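Local coordinates for ABC transporter periplasmic-binding protein YtfQ (Mycobacterium smegmatis, PDB 6HBD) that binds beta-D-galactofuranose and probably serves as the sugar-recognising component of an ABC transporter for furanose sugars, at residues L18-A23 and V76-P81. Sequence-based numbering, arbitrary orientation.
Sequences LTLGFA and VIAFSP
F22 packs beside A78 and reaches along the neighbouring strand, where two adjacent parallel strands of one alpha/beta lobe of a periplasmic sugar-binding protein pair in register. The segment axes, 18° apart, approach to 4.7 Å. Because F22 CG stands anti to its own N (chi1 -163°), beside the carbonyl carbon, the ring leans across the strand boundary: F22 CD1 packs 3.6 Å from A78 CB, and one ring face meets F79 CA, a CH-pi contact 4.2 Å from the centroid and offset toward the rim. L20 shares this side of the sheet, its CD2 branch 4.0 Å from V76 CG1; helix 266-277 packs here through L269 and A277. The reverse side carries A23, I77 and F79, against helix 59-72. There A23 and F79 meet CB to CB at 3.7 Å, while the F79 ring turns away, toward I66, L103 and W87. Backbone bonds fix the register, G21 using both its polar groups: its N donates to V76 O, and its O accepts A78 N. Beyond the strand end, the S80 side chain, its OG hydrogen-bonded to D105, comes within about 5 Å of the bound sugar. A78 O accepts A23 N at 3.0 Å and has a CA-H...O contact from F22, with CA 3.2 Å away.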
loop_
_atom_site.group_PDB
_atom_site.type_symbol
_atom_site.label_atom_id
_atom_site.label_comp_id
_atom_site.label_asym_id
_atom_site.label_seq_id
_atom_site.Cartn_x
_atom_site.Cartn_y
_atom_site.Cartn_z
ATOM N N LEU A 18 -5.681 -23.732 -14.786
ATOM C CA LEU A 18 -4.546 -22.811 -14.580
ATOM C C LEU A 18 -3.981 -22.914 -13.159
ATOM O O LEU A 18 -4.743 -22.898 -12.191
ATOM C CB LEU A 18 -4.953 -21.357 -14.848
ATOM C CG LEU A 18 -3.856 -20.310 -14.666
ATOM C CD1 LEU A 18 -2.833 -20.401 -15.765
ATOM C CD2 LEU A 18 -4.432 -18.926 -14.674
ATOM N N THR A 19 -2.648 -23.022 -13.042
ATOM C CA THR A 19 -1.961 -23.125 -11.756
ATOM C C THR A 19 -1.223 -21.813 -11.527
ATOM O O THR A 19 -0.427 -21.403 -12.373
ATOM C CB THR A 19 -1.022 -24.338 -11.729
ATOM O OG1 THR A 19 -1.724 -25.502 -12.197
ATOM C CG2 THR A 19 -0.440 -24.579 -10.344
ATOM N N LEU A 20 -1.520 -21.139 -10.407
ATOM C CA LEU A 20 -0.941 -19.842 -10.055
ATOM C C LEU A 20 -0.202 -19.977 -8.741
ATOM O O LEU A 20 -0.686 -20.648 -7.836
ATOM C CB LEU A 20 -2.093 -18.824 -9.910
ATOM C CG LEU A 20 -1.794 -17.311 -9.810
ATOM C CD1 LEU A 20 -1.657 -16.853 -8.382
ATOM C CD2 LEU A 20 -0.631 -16.892 -10.659
ATOM N N GLY A 21 0.982 -19.389 -8.655
ATOM C CA GLY A 21 1.766 -19.355 -7.429
ATOM C C GLY A 21 1.859 -17.916 -6.965
ATOM O O GLY A 21 2.349 -17.069 -7.724
ATOM N N PHE A 22 1.328 -17.594 -5.772
ATOM C CA PHE A 22 1.384 -16.226 -5.260
ATOM C C PHE A 22 2.275 -16.173 -4.044
ATOM O O PHE A 22 2.046 -16.938 -3.110
ATOM C CB PHE A 22 0.002 -15.657 -4.921
ATOM C CG PHE A 22 0.063 -14.148 -4.811
ATOM C CD1 PHE A 22 0.013 -13.357 -5.944
ATOM C CD2 PHE A 22 0.327 -13.534 -3.598
ATOM C CE1 PHE A 22 0.147 -11.978 -5.858
ATOM C CE2 PHE A 22 0.484 -12.153 -3.520
ATOM C CZ PHE A 22 0.392 -11.387 -4.650
ATOM N N ALA A 23 3.271 -15.262 -4.037
ATOM C CA ALA A 23 4.176 -15.094 -2.898
ATOM C C ALA A 23 3.901 -13.765 -2.164
ATOM O O ALA A 23 4.426 -12.708 -2.538
ATOM C CB ALA A 23 5.624 -15.190 -3.347
ATOM N N VAL A 76 1.925 -19.692 -14.110
ATOM C CA VAL A 76 2.244 -18.263 -13.934
ATOM C C VAL A 76 2.625 -18.045 -12.473
ATOM O O VAL A 76 2.142 -18.767 -11.601
ATOM C CB VAL A 76 1.057 -17.341 -14.345
ATOM C CG1 VAL A 76 1.339 -15.873 -14.009
ATOM C CG2 VAL A 76 0.725 -17.487 -15.822
ATOM N N ILE A 77 3.495 -17.052 -12.209
ATOM C CA ILE A 77 3.896 -16.645 -10.850
ATOM C C ILE A 77 3.559 -15.163 -10.660
ATOM O O ILE A 77 3.663 -14.364 -11.593
ATOM C CB ILE A 77 5.401 -16.941 -10.537
ATOM C CG1 ILE A 77 5.617 -18.461 -10.393
ATOM C CG2 ILE A 77 5.864 -16.217 -9.255
ATOM C CD1 ILE A 77 7.074 -18.953 -10.452
ATOM N N ALA A 78 3.136 -14.810 -9.451
ATOM C CA ALA A 78 2.846 -13.432 -9.100
ATOM C C ALA A 78 3.246 -13.228 -7.664
ATOM O O ALA A 78 3.234 -14.179 -6.885
ATOM C CB ALA A 78 1.374 -13.137 -9.297
ATOM N N PHE A 79 3.678 -12.012 -7.328
ATOM C CA PHE A 79 4.102 -11.693 -5.969
ATOM C C PHE A 79 4.072 -10.196 -5.752
ATOM O O PHE A 79 3.873 -9.436 -6.702
ATOM C CB PHE A 79 5.512 -12.262 -5.682
ATOM C CG PHE A 79 6.670 -11.597 -6.390
ATOM C CD1 PHE A 79 6.897 -11.812 -7.742
ATOM C CD2 PHE A 79 7.557 -10.786 -5.696
ATOM C CE1 PHE A 79 7.939 -11.170 -8.400
ATOM C CE2 PHE A 79 8.603 -10.145 -6.357
ATOM C CZ PHE A 79 8.789 -10.346 -7.703
ATOM N N SER A 80 4.266 -9.780 -4.498
ATOM C CA SER A 80 4.312 -8.379 -4.117
ATOM C C SER A 80 5.741 -8.106 -3.639
ATOM O O SER A 80 6.062 -8.433 -2.496
ATOM C CB SER A 80 3.297 -8.094 -3.026
ATOM O OG SER A 80 3.603 -6.885 -2.358
ATOM N N PRO A 81 6.636 -7.572 -4.510
ATOM C CA PRO A 81 8.028 -7.332 -4.084
ATOM C C PRO A 81 8.154 -6.500 -2.804
ATOM O O PRO A 81 8.003 -5.275 -2.844
ATOM C CB PRO A 81 8.683 -6.649 -5.298
ATOM C CG PRO A 81 7.709 -6.678 -6.377
ATOM C CD PRO A 81 6.395 -7.144 -5.901
#